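Local coordinates for protein beta-D-glucoside glucohydrolase (PDB 4I8D) that probably hydrolyses terminal, non-reducing beta-D-glucosyl residues with release of beta-D-glucose, as part of cellulose breakdown, at residues T145-Q150 and V194-A199; Q613-V618 and I672-L677; A432-T437 and V477-H482; A351-A356 and T412-D417. All coordinates share one frame; numbering follows the deposited sequence.

Interaction 1: residues T145-Q150 and V194-A199; sequences TINGIQ and VQANVA
A Schellman motif ends helix 188-195, and the turn it makes is held by Gln-150, the last residue of helix 135-150, whose side-chain amide pairs with the backbone of Asn-197 and Ala-199. Asn-197 is the C-prime residue of the motif and has positive phi, a backbone shape that asparagine tolerates better than most residues. Its carbonyl O receives Gln-150 NE2 at 2.6 Å, the donor standing 39° above the carbonyl plane. The other arm of the amide, Gln-150 OE1, accepts from Ala-199 N at 2.7 Å, in the carbonyl plane and on a lone pair. Beside these bonds lies an apolar patch. Ile-146 CD1 packs on Val-198 CG2 at 3.8 Å, the two side chains meeting at a slant, while Ile-146 CG2 comes to 4.1 Å from the small Ala-196 CB. Ala-156 N also donates to Gln-150 OE1, tying in the chain just before strand 157-161. The contact thus joins two helices of the TIM-barrel domain, with the Val-198 side chain about 14 Å from the bound glucose. One amide serves a backbone carbonyl and a backbone N-H together, which fixes its rotation: turned over, it would set donor against donor and acceptor against acceptor.

Interaction 2: residues Q613-V618 and I672-L677; sequences QNVATV and IRRRDL
Ile-672 O is gripped by two successive backbone N-H groups: Val-615 N gives it a straight bond of 2.7 Å (173° at the hydrogen), and Ala-616 N adds a weak one of 3.4 Å. Two residues facing one make this a classic beta bulge, set where antiparallel strands 614-624 and 665-673 of the fibronectin type III-like domain part. Ile-672 N returns a bond to Ala-616 O at 2.9 Å, which closes the bulge. Ile-672 has its CG1 anti to the carbonyl carbon (chi1 -40°), which lays that atom 3.8 Å from Ala-616 CB and carries Ile-672 CD1 to 4.0 Å from Val-618 CG2; a small alanine leaves room for the branched isoleucine. On the bulged residue, Val-615 CG2 reaches Leu-677 CD1 at 4.2 Å. Past the strand end the chain folds into a short 3-10 turn, where Asp-676 bends back on Arg-673. The guanidinium grips the carboxylate side-on, Arg-673 NH2 meeting the syn lone pair of Asp-676 OD1 at 3.0 Å while Arg-673 NE approaches Asp-676 OD2. That second oxygen also accepts from Arg-673 N at 2.8 Å, the two donors coming from the same face of its plane. Arg-673 and Arg-675 both form salt bridges to Asp-192 of helix 188-195, so this corner also docks the domain on the barrel. Asp-676 thus binds both the main chain and the guanidinium of Arg-673, and with Asp-192 reaching both arginines, their buried positive charge is likely to be largely compensated.

Interaction 3: residues A432-T437 and V477-H482; sequences AIVFIT and VIVVVH
Ile-433 lies alongside Ile-478, both side chains pointing the same way from neighbouring parallel strands, with Ile-433 CG1 4.0 Å from Ile-478 CB. In Ile-433 the branch CG2 stands anti to the backbone N and CG1 anti to the carbonyl carbon (chi1 -53°), which splits the two arms: CG1 rests on Ile-478, while Ile-433 CG2 touches Val-480 CG2 at 3.8 Å. An alanine here would lack both arms and would probably open a gap beside Ile-478 and Val-480. On the same face, Phe-435 spreads its ring over Val-480, whose CB lies over one ring face and whose CG1 is 4.0 Å from Phe-435 CE2. The opposite face carries Val-434, Ile-436, Val-477, Val-479 and Val-481, and is covered in part by helix 463-471, the crossover of this beta-alpha-beta unit. There Ile-436 turns CG1 between its backbone N and carbonyl carbon (chi1 51°), a less common torsion that brings Ile-436 CD1 to 3.9 Å from Val-481 CG2. Branching at CB suits the extended backbone of a strand and puts methyls close to it on both faces. Five backbone bonds join the strands, among them Val-480 N to Val-434 O at 2.8 Å. At the C-terminal end a water donates to Ile-436 O at 2.7 Å and bonds His-482 ND1 in the ring plane. Hydrocarbon thus fills the interior, and the polar imidazole, held by water, is confined to the end of the strand.

Interaction 4: residues A351-A356 and T412-D417; sequences AVVGSA and TLSNTD
Ser-355 and Asp-417 close the far end of this contact: Ser-355 OG donates to Asp-417 OD2 at 2.6 Å, from 42° above the carboxylate plane, and Ser-355 N makes a weak bond to Asp-417 OD1. The serine hydroxyl sits between its own N and carbonyl carbon (chi1 59°), a torsion that turns it to the acid. A water joins the group, donating to Asp-417 OD1 at 3.0 Å and accepting from Ala-356 N. An alanine in place of Asp-417 would probably leave the Ser-355 hydroxyl free to turn, and the water without this acceptor. The close-packed part lies before this, where parallel strands are joined by nearly straight bonds such as Val-352 N to Thr-412 O at 3.0 Å and Gly-354 N to Ser-414 O at 2.9 Å. Val-352 CG1 meets Leu-413 CD1 at 3.9 Å on one face; on the other, Val-353 CG2 lies 4.2 Å from Ser-414 CB. Gly-354 has a positive phi of 127°, where a side chain would run into the carbonyl O of Val-353, so glycine fits. The looser side is the turn after strand 410-414, where Asn-415 and Thr-416 point away from strand 349-353 and Thr-416 is exposed. Strand 410-414 is outermost in the six-stranded sheet. Helix 419-426 packs on Ser-414 and Thr-412, helix 463-471 covers Val-353, and strand 431-438 flanks strand 349-353 on its other edge.

Interactions 3 and 4 hold one sheet of the C-terminal domain. Strands 349-353 and 431-438 are neighbours in it, so the two contacts touch, their centres 9 Å apart. Interaction 3 is wholly buried, with mostly hydrocarbon side chains; interaction 4, at the sheet's outermost strand, is partly buried and ends in a polar, hydrated turn. Interactions 1 and 2 lie in the barrel and the fibronectin type III-like domain, with centres 21 Å apart and no direct touch, though helices 135-150 and 188-195 carry interaction 1 and also receive side chains of interaction 2. There an uncharged amide bonds to the turn that ends a helix in one case, while buried arginines and carboxylates work beside a bulge in the other.

Interaction 1: residues T145-Q150 and V194-A199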
loop_
_atom_site.group_PDB
_atom_site.type_symbol
_atom_site.label_atom_id
_atom_site.label_comp_id
_atom_site.label_asym_id
_atom_site.label_seq_id
_atom_site.Cartn_x
_atom_site.Cartn_y
_atom_site.Cartn_z
ATOM N N THR A 145 -6.072 -7.846 -2.303
ATOM C CA THR A 145 -6.978 -6.693 -2.251
ATOM C C THR A 145 -7.911 -6.619 -3.459
ATOM O O THR A 145 -9.117 -6.423 -3.304
ATOM C CB THR A 145 -6.196 -5.371 -2.115
ATOM O OG1 THR A 145 -5.353 -5.451 -0.965
ATOM C CG2 THR A 145 -7.126 -4.188 -1.936
ATOM N N ILE A 146 -7.344 -6.779 -4.651
ATOM C CA ILE A 146 -8.099 -6.707 -5.904
ATOM C C ILE A 146 -9.171 -7.801 -6.031
ATOM O O ILE A 146 -10.309 -7.504 -6.399
ATOM C CB ILE A 146 -7.147 -6.650 -7.119
ATOM C CG1 ILE A 146 -6.521 -5.252 -7.195
ATOM C CG2 ILE A 146 -7.866 -6.991 -8.421
ATOM C CD1 ILE A 146 -5.217 -5.175 -7.955
ATOM N N ASN A 147 -8.822 -9.049 -5.722
ATOM C CA ASN A 147 -9.819 -10.110 -5.620
ATOM C C ASN A 147 -10.981 -9.696 -4.716
ATOM O O ASN A 147 -12.148 -9.738 -5.125
ATOM C CB ASN A 147 -9.189 -11.396 -5.093
ATOM C CG ASN A 147 -8.359 -12.117 -6.138
ATOM O OD1 ASN A 147 -8.545 -11.929 -7.348
ATOM N ND2 ASN A 147 -7.439 -12.961 -5.674
ATOM N N GLY A 148 -10.641 -9.278 -3.497
ATOM C CA GLY A 148 -11.617 -8.832 -2.509
ATOM C C GLY A 148 -12.540 -7.759 -3.049
ATOM O O GLY A 148 -13.764 -7.894 -2.980
ATOM N N ILE A 149 -11.948 -6.704 -3.602
ATOM C CA ILE A 149 -12.706 -5.597 -4.191
ATOM C C ILE A 149 -13.625 -6.064 -5.335
ATOM O O ILE A 149 -14.829 -5.819 -5.315
ATOM C CB ILE A 149 -11.760 -4.456 -4.670
ATOM C CG1 ILE A 149 -10.999 -3.842 -3.489
ATOM C CG2 ILE A 149 -12.531 -3.365 -5.399
ATOM C CD1 ILE A 149 -10.027 -2.746 -3.863
ATOM N N GLN A 150 -13.057 -6.757 -6.314
ATOM C CA GLN A 150 -13.773 -7.056 -7.554
ATOM C C GLN A 150 -14.808 -8.169 -7.441
ATOM O O GLN A 150 -15.793 -8.176 -8.179
ATOM C CB GLN A 150 -12.794 -7.299 -8.703
ATOM C CG GLN A 150 -11.877 -6.103 -8.927
ATOM C CD GLN A 150 -11.221 -6.072 -10.286
ATOM O OE1 GLN A 150 -10.803 -5.010 -10.748
ATOM N NE2 GLN A 150 -11.116 -7.228 -10.933
ATOM N N VAL A 194 -2.516 -7.290 -12.413
ATOM C CA VAL A 194 -3.046 -7.721 -13.708
ATOM C C VAL A 194 -3.512 -9.177 -13.639
ATOM O O VAL A 194 -4.563 -9.530 -14.191
ATOM C CB VAL A 194 -2.009 -7.531 -14.840
ATOM C CG1 VAL A 194 -2.584 -7.951 -16.188
ATOM C CG2 VAL A 194 -1.564 -6.083 -14.911
ATOM N N GLN A 195 -2.734 -9.999 -12.934
ATOM C CA GLN A 195 -2.983 -11.433 -12.808
ATOM C C GLN A 195 -4.235 -11.738 -11.986
ATOM O O GLN A 195 -4.940 -12.706 -12.253
ATOM C CB GLN A 195 -1.756 -12.116 -12.211
ATOM C CG GLN A 195 -1.673 -13.609 -12.465
ATOM C CD GLN A 195 -2.417 -14.406 -11.420
ATOM O OE1 GLN A 195 -2.506 -13.996 -10.265
ATOM N NE2 GLN A 195 -2.966 -15.545 -11.822
ATOM N N ALA A 196 -4.510 -10.903 -10.991
ATOM C CA ALA A 196 -5.761 -10.989 -10.252
ATOM C C ALA A 196 -6.907 -10.338 -11.040
ATOM O O ALA A 196 -7.962 -10.035 -10.475
ATOM C CB ALA A 196 -5.610 -10.347 -8.878
ATOM N N ASN A 197 -6.687 -10.125 -12.339
ATOM C CA ASN A 197 -7.699 -9.595 -13.264
ATOM C C ASN A 197 -8.210 -8.192 -12.900
ATOM O O ASN A 197 -9.425 -7.954 -12.836
ATOM C CB ASN A 197 -8.886 -10.572 -13.422
ATOM C CG ASN A 197 -8.460 -11.976 -13.825
ATOM O OD1 ASN A 197 -7.508 -12.169 -14.589
ATOM N ND2 ASN A 197 -9.182 -12.969 -13.322
ATOM N N VAL A 198 -7.287 -7.262 -12.669
ATOM C CA VAL A 198 -7.671 -5.909 -12.263
ATOM C C VAL A 198 -8.366 -5.163 -13.410
ATOM O O VAL A 198 -7.907 -5.206 -14.551
ATOM C CB VAL A 198 -6.477 -5.112 -11.670
ATOM C CG1 VAL A 198 -5.374 -4.902 -12.702
ATOM C CG2 VAL A 198 -6.944 -3.783 -11.093
ATOM N N ALA A 199 -9.476 -4.497 -13.090
ATOM C CA ALA A 199 -10.291 -3.776 -14.077
ATOM C C ALA A 199 -9.546 -2.687 -14.849
ATOM O O ALA A 199 -9.749 -2.523 -16.055
ATOM C CB ALA A 199 -11.524 -3.180 -13.409
#

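Interaction 2: residues Q613-V618 and I672-L677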
loop_
_atom_site.group_PDB
_atom_site.type_symbol
_atom_site.label_atom_id
_atom_site.label_comp_id
_atom_site.label_asym_id
_atom_site.label_seq_id
_atom_site.Cartn_x
_atom_site.Cartn_y
_atom_site.Cartn_z
ATOM N N GLN A 613 2.807 -19.947 -11.795
ATOM C CA GLN A 613 2.561 -21.321 -11.358
ATOM C C GLN A 613 3.669 -21.799 -10.428
ATOM O O GLN A 613 4.841 -21.495 -10.649
ATOM C CB GLN A 613 2.410 -22.257 -12.555
ATOM C CG GLN A 613 1.142 -22.010 -13.356
ATOM C CD GLN A 613 0.985 -22.968 -14.520
ATOM O OE1 GLN A 613 1.272 -22.619 -15.665
ATOM N NE2 GLN A 613 0.529 -24.182 -14.233
ATOM N N ASN A 614 3.290 -22.542 -9.390
ATOM C CA ASN A 614 4.237 -23.016 -8.372
ATOM C C ASN A 614 5.237 -24.047 -8.897
ATOM O O ASN A 614 4.869 -24.959 -9.640
ATOM C CB ASN A 614 3.494 -23.578 -7.154
ATOM C CG ASN A 614 2.505 -22.586 -6.563
ATOM O OD1 ASN A 614 2.836 -21.428 -6.305
ATOM N ND2 ASN A 614 1.279 -23.042 -6.347
ATOM N N VAL A 615 6.499 -23.893 -8.503
ATOM C CA VAL A 615 7.575 -24.774 -8.974
ATOM C C VAL A 615 8.351 -25.427 -7.829
ATOM O O VAL A 615 9.051 -26.420 -8.024
ATOM C CB VAL A 615 8.549 -24.044 -9.931
ATOM C CG1 VAL A 615 7.887 -23.801 -11.285
ATOM C CG2 VAL A 615 9.063 -22.744 -9.313
ATOM N N ALA A 616 8.215 -24.862 -6.636
ATOM C CA ALA A 616 8.901 -25.378 -5.462
ATOM C C ALA A 616 8.083 -25.102 -4.208
ATOM O O ALA A 616 7.178 -24.260 -4.222
ATOM C CB ALA A 616 10.285 -24.752 -5.348
ATOM N N THR A 617 8.403 -25.810 -3.129
ATOM C CA THR A 617 7.723 -25.613 -1.847
ATOM C C THR A 617 8.690 -25.714 -0.676
ATOM O O THR A 617 9.515 -26.629 -0.617
ATOM C CB THR A 617 6.554 -26.602 -1.659
ATOM O OG1 THR A 617 5.460 -26.198 -2.494
ATOM C CG2 THR A 617 6.084 -26.631 -0.205
ATOM N N VAL A 618 8.577 -24.763 0.247
ATOM C CA VAL A 618 9.438 -24.718 1.423
ATOM C C VAL A 618 8.586 -24.758 2.695
ATOM O O VAL A 618 7.531 -24.127 2.772
ATOM C CB VAL A 618 10.360 -23.473 1.407
ATOM C CG1 VAL A 618 11.423 -23.572 2.488
ATOM C CG2 VAL A 618 11.016 -23.307 0.044
ATOM N N ILE A 672 6.538 -21.398 -3.920
ATOM C CA ILE A 672 7.440 -20.666 -4.794
ATOM C C ILE A 672 6.918 -20.707 -6.225
ATOM O O ILE A 672 6.942 -21.757 -6.859
ATOM C CB ILE A 672 8.871 -21.265 -4.761
ATOM C CG1 ILE A 672 9.287 -21.696 -3.342
ATOM C CG2 ILE A 672 9.881 -20.317 -5.398
ATOM C CD1 ILE A 672 9.429 -20.571 -2.339
ATOM N N ARG A 673 6.444 -19.570 -6.729
ATOM C CA ARG A 673 6.065 -19.451 -8.138
ATOM C C ARG A 673 7.352 -19.418 -8.961
ATOM O O ARG A 673 8.440 -19.320 -8.395
ATOM C CB ARG A 673 5.204 -18.206 -8.382
ATOM C CG ARG A 673 3.984 -18.097 -7.468
ATOM C CD ARG A 673 3.381 -16.693 -7.451
ATOM N NE ARG A 673 4.341 -15.671 -7.017
ATOM C CZ ARG A 673 4.041 -14.397 -6.757
ATOM N NH1 ARG A 673 2.795 -13.958 -6.878
ATOM N NH2 ARG A 673 4.995 -13.554 -6.375
ATOM N N ARG A 674 7.245 -19.535 -10.283
ATOM C CA ARG A 674 8.440 -19.573 -11.123
ATOM C C ARG A 674 9.175 -18.236 -11.073
ATOM O O ARG A 674 10.404 -18.198 -10.928
ATOM C CB ARG A 674 8.110 -19.952 -12.570
ATOM C CG ARG A 674 9.351 -20.252 -13.415
ATOM C CD ARG A 674 9.007 -20.649 -14.845
ATOM N NE ARG A 674 10.116 -20.413 -15.771
ATOM C CZ ARG A 674 11.167 -21.219 -15.928
ATOM N NH1 ARG A 674 11.281 -22.338 -15.218
ATOM N NH2 ARG A 674 12.116 -20.899 -16.801
ATOM N N ARG A 675 8.404 -17.154 -11.185
ATOM C CA ARG A 675 8.931 -15.797 -11.095
ATOM C C ARG A 675 9.766 -15.631 -9.822
ATOM O O ARG A 675 10.823 -15.018 -9.861
ATOM C CB ARG A 675 7.799 -14.755 -11.193
ATOM C CG ARG A 675 6.831 -14.703 -10.010
ATOM C CD ARG A 675 5.483 -14.107 -10.386
ATOM N NE ARG A 675 5.567 -12.747 -10.920
ATOM C CZ ARG A 675 5.196 -11.637 -10.273
ATOM N NH1 ARG A 675 4.703 -11.681 -9.036
ATOM N NH2 ARG A 675 5.309 -10.465 -10.879
ATOM N N ASP A 676 9.313 -16.231 -8.720
ATOM C CA ASP A 676 9.997 -16.150 -7.427
ATOM C C ASP A 676 11.405 -16.739 -7.436
ATOM O O ASP A 676 12.108 -16.717 -6.422
ATOM C CB ASP A 676 9.164 -16.819 -6.329
ATOM C CG ASP A 676 7.768 -16.231 -6.208
ATOM O OD1 ASP A 676 7.602 -15.027 -6.496
ATOM O OD2 ASP A 676 6.839 -16.978 -5.823
ATOM N N LEU A 677 11.817 -17.276 -8.577
ATOM C CA LEU A 677 13.176 -17.763 -8.731
ATOM C C LEU A 677 13.798 -17.144 -9.969
ATOM O O LEU A 677 14.910 -17.496 -10.359
ATOM C CB LEU A 677 13.207 -19.292 -8.813
ATOM C CG LEU A 677 12.800 -20.128 -7.598
ATOM C CD1 LEU A 677 12.890 -21.602 -7.941
ATOM C CD2 LEU A 677 13.646 -19.840 -6.372
#

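Interaction 3: residues A432-T437 and V477-H482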
loop_
_atom_site.group_PDB
_atom_site.type_symbol
_atom_site.label_atom_id
_atom_site.label_comp_id
_atom_site.label_asym_id
_atom_site.label_seq_id
_atom_site.Cartn_x
_atom_site.Cartn_y
_atom_site.Cartn_z
ATOM N N ALA A 432 4.748 5.948 32.181
ATOM C CA ALA A 432 4.417 7.154 31.428
ATOM C C ALA A 432 4.403 6.821 29.949
ATOM O O ALA A 432 5.389 6.309 29.409
ATOM C CB ALA A 432 5.406 8.270 31.729
ATOM N N ILE A 433 3.271 7.088 29.303
ATOM C CA ILE A 433 3.088 6.754 27.896
ATOM C C ILE A 433 3.015 8.039 27.089
ATOM O O ILE A 433 2.131 8.870 27.315
ATOM C CB ILE A 433 1.825 5.892 27.658
ATOM C CG1 ILE A 433 1.827 4.661 28.570
ATOM C CG2 ILE A 433 1.739 5.463 26.200
ATOM C CD1 ILE A 433 0.480 3.986 28.705
ATOM N N VAL A 434 3.952 8.199 26.154
ATOM C CA VAL A 434 4.085 9.453 25.401
ATOM C C VAL A 434 3.866 9.232 23.896
ATOM O O VAL A 434 4.302 8.226 23.335
ATOM C CB VAL A 434 5.418 10.193 25.757
ATOM C CG1 VAL A 434 6.622 9.296 25.541
ATOM C CG2 VAL A 434 5.570 11.503 24.992
ATOM N N PHE A 435 3.171 10.173 23.261
ATOM C CA PHE A 435 2.675 9.994 21.892
ATOM C C PHE A 435 3.309 10.962 20.910
ATOM O O PHE A 435 3.111 12.179 21.011
ATOM C CB PHE A 435 1.148 10.136 21.859
ATOM C CG PHE A 435 0.435 9.068 22.630
ATOM C CD1 PHE A 435 0.443 9.072 24.027
ATOM C CD2 PHE A 435 -0.227 8.041 21.965
ATOM C CE1 PHE A 435 -0.195 8.071 24.738
ATOM C CE2 PHE A 435 -0.868 7.038 22.674
ATOM C CZ PHE A 435 -0.854 7.050 24.061
ATOM N N ILE A 436 4.073 10.414 19.967
ATOM C CA ILE A 436 4.709 11.208 18.916
ATOM C C ILE A 436 4.226 10.772 17.538
ATOM O O ILE A 436 3.786 9.633 17.373
ATOM C CB ILE A 436 6.253 11.140 18.984
ATOM C CG1 ILE A 436 6.743 9.688 19.043
ATOM C CG2 ILE A 436 6.761 11.923 20.184
ATOM C CD1 ILE A 436 8.186 9.500 18.613
ATOM N N THR A 437 4.302 11.667 16.555
ATOM C CA THR A 437 3.870 11.342 15.197
ATOM C C THR A 437 4.873 11.782 14.135
ATOM O O THR A 437 5.905 12.372 14.448
ATOM C CB THR A 437 2.503 11.977 14.850
ATOM O OG1 THR A 437 2.599 13.405 14.904
ATOM C CG2 THR A 437 1.415 11.504 15.800
ATOM N N VAL A 477 9.262 4.511 30.799
ATOM C CA VAL A 477 8.608 5.236 29.710
ATOM C C VAL A 477 8.213 4.305 28.563
ATOM O O VAL A 477 9.019 3.502 28.091
ATOM C CB VAL A 477 9.493 6.384 29.164
ATOM C CG1 VAL A 477 8.739 7.196 28.117
ATOM C CG2 VAL A 477 9.973 7.290 30.293
ATOM N N ILE A 478 6.956 4.420 28.140
ATOM C CA ILE A 478 6.471 3.766 26.932
ATOM C C ILE A 478 6.264 4.841 25.874
ATOM O O ILE A 478 5.506 5.788 26.088
ATOM C CB ILE A 478 5.168 2.966 27.191
ATOM C CG1 ILE A 478 5.445 1.851 28.202
ATOM C CG2 ILE A 478 4.625 2.366 25.900
ATOM C CD1 ILE A 478 4.230 1.368 28.958
ATOM N N VAL A 479 6.956 4.704 24.746
ATOM C CA VAL A 479 6.806 5.648 23.643
ATOM C C VAL A 479 5.927 5.023 22.566
ATOM O O VAL A 479 6.205 3.918 22.103
ATOM C CB VAL A 479 8.169 6.067 23.040
ATOM C CG1 VAL A 479 7.973 7.062 21.902
ATOM C CG2 VAL A 479 9.073 6.665 24.109
ATOM N N VAL A 480 4.866 5.730 22.182
ATOM C CA VAL A 480 3.970 5.265 21.127
ATOM C C VAL A 480 4.059 6.181 19.906
ATOM O O VAL A 480 3.867 7.395 20.011
ATOM C CB VAL A 480 2.508 5.123 21.619
ATOM C CG1 VAL A 480 1.581 4.768 20.470
ATOM C CG2 VAL A 480 2.412 4.053 22.697
ATOM N N VAL A 481 4.350 5.574 18.756
ATOM C CA VAL A 481 4.522 6.276 17.487
ATOM C C VAL A 481 3.401 5.922 16.515
ATOM O O VAL A 481 3.101 4.741 16.289
ATOM C CB VAL A 481 5.839 5.862 16.797
ATOM C CG1 VAL A 481 6.130 6.753 15.599
ATOM C CG2 VAL A 481 7.001 5.865 17.778
ATOM N N HIS A 482 2.796 6.948 15.934
ATOM C CA HIS A 482 1.896 6.786 14.800
ATOM C C HIS A 482 2.558 7.546 13.674
ATOM O O HIS A 482 2.796 8.748 13.796
ATOM C CB HIS A 482 0.519 7.386 15.103
ATOM C CG HIS A 482 -0.283 6.604 16.096
ATOM N ND1 HIS A 482 -0.113 6.728 17.457
ATOM C CD2 HIS A 482 -1.276 5.702 15.924
ATOM C CE1 HIS A 482 -0.959 5.931 18.081
ATOM N NE2 HIS A 482 -1.680 5.299 17.174
HETATM O O HOH W 1 1.289 8.865 18.035
#

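Interaction 4: residues A351-A356 and T412-D417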
loop_
_atom_site.group_PDB
_atom_site.type_symbol
_atom_site.label_atom_id
_atom_site.label_comp_id
_atom_site.label_asym_id
_atom_site.label_seq_id
_atom_site.Cartn_x
_atom_site.Cartn_y
_atom_site.Cartn_z
ATOM N N ALA A 351 0.571 8.011 33.289
ATOM C CA ALA A 351 0.680 9.308 32.627
ATOM C C ALA A 351 0.609 9.143 31.116
ATOM O O ALA A 351 1.334 8.343 30.540
ATOM C CB ALA A 351 1.976 10.005 33.021
ATOM N N VAL A 352 -0.288 9.899 30.490
ATOM C CA VAL A 352 -0.438 9.930 29.040
ATOM C C VAL A 352 -0.039 11.329 28.592
ATOM O O VAL A 352 -0.594 12.322 29.077
ATOM C CB VAL A 352 -1.894 9.630 28.612
ATOM C CG1 VAL A 352 -2.137 10.030 27.166
ATOM C CG2 VAL A 352 -2.227 8.159 28.816
ATOM N N VAL A 353 0.926 11.413 27.679
ATOM C CA VAL A 353 1.509 12.697 27.304
ATOM C C VAL A 353 1.576 12.872 25.787
ATOM O O VAL A 353 2.037 11.974 25.075
ATOM C CB VAL A 353 2.927 12.857 27.901
ATOM C CG1 VAL A 353 3.530 14.190 27.493
ATOM C CG2 VAL A 353 2.898 12.729 29.419
ATOM N N GLY A 354 1.123 14.029 25.301
ATOM C CA GLY A 354 1.264 14.372 23.890
ATOM C C GLY A 354 -0.036 14.772 23.235
ATOM O O GLY A 354 -1.092 14.265 23.587
ATOM N N SER A 355 0.044 15.687 22.277
ATOM C CA SER A 355 -1.135 16.147 21.551
ATOM C C SER A 355 -1.681 15.063 20.626
ATOM O O SER A 355 -2.842 15.113 20.220
ATOM C CB SER A 355 -0.821 17.416 20.753
ATOM O OG SER A 355 0.233 17.195 19.827
ATOM N N ALA A 356 -0.837 14.087 20.295
ATOM C CA ALA A 356 -1.240 12.963 19.454
ATOM C C ALA A 356 -2.054 11.951 20.247
ATOM O O ALA A 356 -2.635 11.029 19.677
ATOM C CB ALA A 356 -0.026 12.294 18.837
ATOM N N THR A 412 -3.352 10.598 34.459
ATOM C CA THR A 412 -3.033 12.014 34.362
ATOM C C THR A 412 -2.697 12.323 32.904
ATOM O O THR A 412 -1.868 11.643 32.287
ATOM C CB THR A 412 -1.868 12.405 35.298
ATOM O OG1 THR A 412 -2.154 11.965 36.632
ATOM C CG2 THR A 412 -1.643 13.918 35.305
ATOM N N LEU A 413 -3.358 13.343 32.364
ATOM C CA LEU A 413 -3.179 13.745 30.979
ATOM C C LEU A 413 -2.406 15.055 30.853
ATOM O O LEU A 413 -2.731 16.046 31.509
ATOM C CB LEU A 413 -4.541 13.880 30.291
ATOM C CG LEU A 413 -4.582 14.398 28.852
ATOM C CD1 LEU A 413 -3.861 13.455 27.898
ATOM C CD2 LEU A 413 -6.023 14.613 28.413
ATOM N N SER A 414 -1.377 15.040 30.008
ATOM C CA SER A 414 -0.713 16.259 29.558
ATOM C C SER A 414 -0.855 16.288 28.043
ATOM O O SER A 414 -0.039 15.727 27.313
ATOM C CB SER A 414 0.751 16.283 29.997
ATOM O OG SER A 414 1.379 17.477 29.584
ATOM N N ASN A 415 -1.918 16.940 27.584
ATOM C CA ASN A 415 -2.399 16.784 26.214
ATOM C C ASN A 415 -1.810 17.753 25.197
ATOM O O ASN A 415 -2.368 17.913 24.111
ATOM C CB ASN A 415 -3.923 16.892 26.192
ATOM C CG ASN A 415 -4.408 18.279 26.554
ATOM O OD1 ASN A 415 -3.752 19.006 27.302
ATOM N ND2 ASN A 415 -5.557 18.656 26.020
ATOM N N THR A 416 -0.712 18.416 25.553
ATOM C CA THR A 416 0.047 19.214 24.588
ATOM C C THR A 416 1.410 18.565 24.358
ATOM O O THR A 416 1.660 17.450 24.818
ATOM C CB THR A 416 0.236 20.684 25.036
ATOM O OG1 THR A 416 1.065 20.737 26.205
ATOM C CG2 THR A 416 -1.101 21.355 25.318
ATOM N N ASP A 417 2.289 19.264 23.648
ATOM C CA ASP A 417 3.648 18.780 23.447
ATOM C C ASP A 417 4.657 19.565 24.284
ATOM O O ASP A 417 5.870 19.458 24.085
ATOM C CB ASP A 417 3.997 18.773 21.959
ATOM C CG ASP A 417 3.248 17.689 21.197
ATOM O OD1 ASP A 417 3.186 16.546 21.700
ATOM O OD2 ASP A 417 2.716 17.977 20.102
HETATM O O HOH W 2 2.096 14.444 19.927
#